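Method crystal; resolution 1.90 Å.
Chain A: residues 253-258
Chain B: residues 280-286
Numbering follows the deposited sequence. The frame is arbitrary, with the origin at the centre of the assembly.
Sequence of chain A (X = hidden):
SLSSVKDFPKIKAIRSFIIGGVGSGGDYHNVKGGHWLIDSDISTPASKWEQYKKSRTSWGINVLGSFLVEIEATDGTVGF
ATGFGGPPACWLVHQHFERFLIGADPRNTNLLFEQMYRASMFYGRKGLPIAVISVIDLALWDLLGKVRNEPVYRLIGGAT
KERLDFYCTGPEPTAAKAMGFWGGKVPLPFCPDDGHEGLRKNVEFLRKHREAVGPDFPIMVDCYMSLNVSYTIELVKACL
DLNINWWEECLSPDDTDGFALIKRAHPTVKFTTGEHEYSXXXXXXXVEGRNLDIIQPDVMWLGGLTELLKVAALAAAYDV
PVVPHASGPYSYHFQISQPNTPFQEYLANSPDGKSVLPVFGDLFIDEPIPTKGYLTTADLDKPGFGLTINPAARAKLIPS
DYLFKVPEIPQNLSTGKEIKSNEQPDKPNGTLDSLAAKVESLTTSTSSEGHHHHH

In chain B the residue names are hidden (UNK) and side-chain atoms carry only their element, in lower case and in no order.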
ATOM      1  N   PRO A 253       8.613 -23.844  -2.894  1.00 11.13           N
ATOM      2  CA  PRO A 253       8.061 -23.403  -1.609  1.00 11.01           C
ATOM      3  C   PRO A 253       8.766 -22.133  -1.109  1.00 12.13           C
ATOM      4  O   PRO A 253       8.273 -21.462  -0.202  1.00 12.67           O
ATOM      5  CB  PRO A 253       8.313 -24.602  -0.696  1.00 12.60           C
ATOM      6  CG  PRO A 253       8.209 -25.762  -1.642  1.00 14.29           C
ATOM      7  CD  PRO A 253       8.992 -25.268  -2.841  1.00 12.51           C
ATOM      8  N   ASP A 254       9.920 -21.814  -1.697  1.00 12.08           N
ATOM      9  CA  ASP A 254      10.673 -20.615  -1.318  1.00 12.41           C
ATOM     10  C   ASP A 254      10.090 -19.348  -1.938  1.00 12.54           C
ATOM     11  O   ASP A 254      10.514 -18.249  -1.593  1.00 14.33           O
ATOM     12  CB  ASP A 254      12.136 -20.690  -1.781  1.00 11.95           C
ATOM     13  CG  ASP A 254      12.984 -21.629  -0.951  1.00 13.31           C
ATOM     14  OD1 ASP A 254      12.880 -21.605   0.294  1.00 14.14           O
ATOM     15  OD2 ASP A 254      13.777 -22.381  -1.553  1.00 13.91           O
ATOM     16  N   ASP A 255       9.138 -19.493  -2.857  1.00 12.34           N
ATOM     17  CA  ASP A 255       8.571 -18.324  -3.528  1.00 13.05           C
ATOM     18  C   ASP A 255       7.045 -18.251  -3.538  1.00 13.45           C
ATOM     19  O   ASP A 255       6.424 -18.035  -4.582  1.00 13.79           O
ATOM     20  CB  ASP A 255       9.121 -18.250  -4.965  1.00 12.91           C
ATOM     21  CG  ASP A 255       8.690 -16.982  -5.710  1.00 15.95           C
ATOM     22  OD1 ASP A 255       8.489 -15.931  -5.062  1.00 13.69           O
ATOM     23  OD2 ASP A 255       8.574 -17.034  -6.956  1.00 16.02           O
ATOM     24  N   THR A 256       6.433 -18.420  -2.373  1.00 13.18           N
ATOM     25  CA  THR A 256       4.981 -18.327  -2.296  1.00 13.29           C
ATOM     26  C   THR A 256       4.553 -16.892  -2.631  1.00 13.10           C
ATOM     27  O   THR A 256       3.415 -16.651  -3.041  1.00 11.40           O
ATOM     28  CB  THR A 256       4.475 -18.765  -0.906  1.00 15.39           C
ATOM     29  OG1 THR A 256       4.683 -20.177  -0.763  1.00 15.22           O
ATOM     30  CG2 THR A 256       2.987 -18.471  -0.748  1.00 16.12           C
ATOM     31  N   ASP A 257       5.475 -15.941  -2.486  1.00 13.52           N
ATOM     32  CA  ASP A 257       5.173 -14.551  -2.822  1.00 15.28           C
ATOM     33  C   ASP A 257       4.786 -14.446  -4.302  1.00 14.10           C
ATOM     34  O   ASP A 257       4.041 -13.552  -4.698  1.00 13.50           O
ATOM     35  CB  ASP A 257       6.381 -13.641  -2.557  1.00 17.12           C
ATOM     36  CG  ASP A 257       6.722 -13.528  -1.079  1.00 22.70           C
ATOM     37  OD1 ASP A 257       5.791 -13.506  -0.249  1.00 22.86           O
ATOM     38  OD2 ASP A 257       7.925 -13.443  -0.747  1.00 27.11           O
ATOM     39  N   GLY A 258       5.298 -15.369  -5.111  1.00 12.64           N
ATOM     40  CA  GLY A 258       5.005 -15.363  -6.534  1.00 12.56           C
ATOM     41  C   GLY A 258       3.546 -15.571  -6.914  1.00 12.66           C
ATOM     42  O   GLY A 258       3.137 -15.219  -8.021  1.00 12.28           O
TER
ATOM     43  N   UNK B 280      19.366 -17.859  -0.603  1.00  9.11           N
ATOM     44  CA  UNK B 280      19.151 -16.528  -1.159  1.00  9.41           C
ATOM     45  C   UNK B 280      17.678 -16.128  -1.068  1.00  9.36           C
ATOM     46  O   UNK B 280      17.347 -14.944  -1.017  1.00  8.16           O
ATOM     47  c   UNK B 280      19.544 -19.255  -6.362  1.00 13.17           C
ATOM     48  n   UNK B 280      20.644 -19.677  -5.748  1.00 13.81           N
ATOM     49  n   UNK B 280      19.022 -19.980  -7.341  1.00 12.47           N
ATOM     50  n   UNK B 280      18.988 -18.093  -6.026  1.00 12.37           N
ATOM     51  c   UNK B 280      19.509 -17.187  -4.999  1.00 11.18           C
ATOM     52  c   UNK B 280      19.637 -16.462  -2.616  1.00 10.93           C
ATOM     53  c   UNK B 280      18.989 -17.451  -3.591  1.00 10.04           C
ATOM     54  N   UNK B 281      16.799 -17.123  -1.032  1.00  8.17           N
ATOM     55  CA  UNK B 281      15.365 -16.879  -0.939  1.00 10.33           C
ATOM     56  C   UNK B 281      14.992 -16.461   0.482  1.00 11.78           C
ATOM     57  O   UNK B 281      14.080 -15.660   0.688  1.00 13.13           O
ATOM     58  c   UNK B 281      16.190 -20.085  -4.234  1.00 10.16           C
ATOM     59  c   UNK B 281      14.607 -18.147  -1.345  1.00 10.92           C
ATOM     60  c   UNK B 281      15.682 -19.401  -5.332  1.00 12.25           C
ATOM     61  c   UNK B 281      14.466 -17.938  -3.862  1.00 12.35           C
ATOM     62  o   UNK B 281      16.029 -19.788  -6.608  1.00 12.44           O
ATOM     63  c   UNK B 281      14.961 -18.608  -2.741  1.00  9.42           C
ATOM     64  c   UNK B 281      14.822 -18.332  -5.155  1.00 11.50           C
ATOM     65  c   UNK B 281      15.824 -19.684  -2.944  1.00 12.14           C
ATOM     66  N   UNK B 282      15.702 -17.005   1.462  1.00 10.44           N
ATOM     67  CA  UNK B 282      15.421 -16.644   2.841  1.00 10.77           C
ATOM     68  C   UNK B 282      15.908 -15.238   3.143  1.00 11.30           C
ATOM     69  O   UNK B 282      15.203 -14.438   3.771  1.00 10.81           O
ATOM     70  N   UNK B 283      17.112 -14.921   2.678  1.00 11.52           N
ATOM     71  CA  UNK B 283      17.687 -13.607   2.926  1.00 10.98           C
ATOM     72  C   UNK B 283      17.075 -12.450   2.156  1.00  9.93           C
ATOM     73  O   UNK B 283      17.168 -11.304   2.596  1.00 10.72           O
ATOM     74  c   UNK B 283      20.188 -15.640   3.892  1.00  9.94           C
ATOM     75  c   UNK B 283      19.926 -14.275   3.869  1.00 11.38           C
ATOM     76  c   UNK B 283      20.738 -16.244   5.025  1.00 10.48           C
ATOM     77  c   UNK B 283      21.033 -15.471   6.144  1.00  9.73           C
ATOM     78  c   UNK B 283      19.202 -13.658   2.715  1.00 10.60           C
ATOM     79  c   UNK B 283      20.234 -13.513   4.992  1.00 10.60           C
ATOM     80  c   UNK B 283      20.784 -14.103   6.127  1.00 10.55           C
ATOM     81  N   UNK B 284      16.432 -12.729   1.025  1.00 10.33           N
ATOM     82  CA  UNK B 284      15.825 -11.645   0.262  1.00  9.57           C
ATOM     83  C   UNK B 284      14.771 -10.957   1.135  1.00  9.88           C
ATOM     84  O   UNK B 284      14.572  -9.749   1.048  1.00 10.08           O
ATOM     85  c   UNK B 284      11.277 -14.475  -3.072  1.00 14.12           C
ATOM     86  c   UNK B 284      15.197 -12.171  -1.041  1.00 10.34           C
ATOM     87  n   UNK B 284       9.979 -14.709  -2.935  1.00 11.84           N
ATOM     88  c   UNK B 284      13.343 -13.428  -2.202  1.00 11.93           C
ATOM     89  c   UNK B 284      13.819 -12.796  -0.893  1.00 11.98           C
ATOM     90  n   UNK B 284      11.919 -13.759  -2.153  1.00 13.68           N
ATOM     91  n   UNK B 284      11.925 -14.953  -4.129  1.00 12.49           N
ATOM     92  N   UNK B 285      14.116 -11.720   2.003  1.00 10.01           N
ATOM     93  CA  UNK B 285      13.093 -11.134   2.866  1.00 12.85           C
ATOM     94  C   UNK B 285      13.667 -10.243   3.971  1.00 11.33           C
ATOM     95  O   UNK B 285      12.988  -9.334   4.454  1.00 11.67           O
ATOM     96  c   UNK B 285      10.086 -13.439   2.810  1.00 27.73           C
ATOM     97  n   UNK B 285       8.829 -11.728   1.451  1.00 28.82           N
ATOM     98  c   UNK B 285      11.501 -13.069   2.395  1.00 21.40           C
ATOM     99  c   UNK B 285       9.159 -12.226   2.816  1.00 26.73           C
ATOM    100  c   UNK B 285      12.211 -12.234   3.466  1.00 14.41           C
ATOM    101  N   UNK B 286      14.910 -10.494   4.371  1.00 10.40           N
ATOM    102  CA  UNK B 286      15.543  -9.676   5.405  1.00 10.15           C
ATOM    103  C   UNK B 286      15.981  -8.339   4.814  1.00 11.44           C
ATOM    104  O   UNK B 286      16.108  -7.341   5.527  1.00 13.16           O
ATOM    105  c   UNK B 286      15.508 -12.512   6.576  1.00 11.21           C
ATOM    106  c   UNK B 286      17.773 -12.068   7.574  1.00  7.55           C
ATOM    107  c   UNK B 286      16.460 -11.441   7.102  1.00 10.14           C
ATOM    108  c   UNK B 286      16.752 -10.404   6.009  1.00  9.60           C
TER
HETATM  109  O   HOH W   1      11.379 -16.300   0.169  1.00 26.74           O

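Position 280 of chain B carries seven side-chain atoms: three carbons in a row, a nitrogen, and a carbon bearing two more nitrogens. This is a guanidinium, and the residue is Arg B280. Its side chain is out of reach of the chain A stretch and is hydrogen-bonded elsewhere in the structure.

Position 281 has eight side-chain atoms, one carbon leading to a six-carbon ring that bears a single oxygen. Its CB lies 3.6 Å from CB of Asp A254, where the two backbones come near each other. The phenolic oxygen identifies Tyr B281. The ring meets the aspartate CB obliquely, and its hydroxyl is hydrogen-bonded elsewhere.

At position 282 there are no side-chain atoms at all, so the residue is Gly B282; it makes no contact with chain A.

Position 283 shows seven carbons, one of them joining a six-membered ring to the backbone. With no oxygen on the ring, it is Phe B283, out of reach of chain A.

Position 284 again has three carbons, a nitrogen, and a carbon with two further nitrogens. One terminal nitrogen sits 2.9 Å from OD1 of Asp A255 and 3.3 Å from OD2 of Asp A257. The residue is Arg B284, with chi1 in p and chi2 and chi3 both t, an extended chain that carries the guanidinium to the acidic loop. NH2 donates to both carboxylates at nearly linear angles (169° and 165°), and both acceptors lie near the guanidinium plane. Over one face stands the carbonyl of Asp A254, its O atom 3.8 Å from NH2 of Arg B284.

Position 285 has four carbons in a row ending in a nitrogen, which lies 2.9 Å from OD2 of Asp A257. This is Lys B285. Its chi3 and chi4 are both p, so the chain bends before presenting NZ.

Position 286 holds four carbons forked at the second: Leu B286, whose side chain is out of reach of the chain A stretch.

The contact combines three salt bridges with the packing of Asp A254 against Tyr B281. Tyr B281, Arg B284 and Lys B285 project toward chain A from a helix, while the loop supplies carboxylates. Arg B284 bridges Asp A255 and Asp A257 through one nitrogen, and OD2 of Asp A257 in turn receives both Arg B284 and Lys B285, linking the three salt bridges through shared atoms. Beside this network, a water donates to O of Asp A254 and to O of Tyr B281, its oxygen 2.8 Å from each, tying the two backbones together next to the CB-to-CB packing.

Chain B 280-286: RYGFRKL
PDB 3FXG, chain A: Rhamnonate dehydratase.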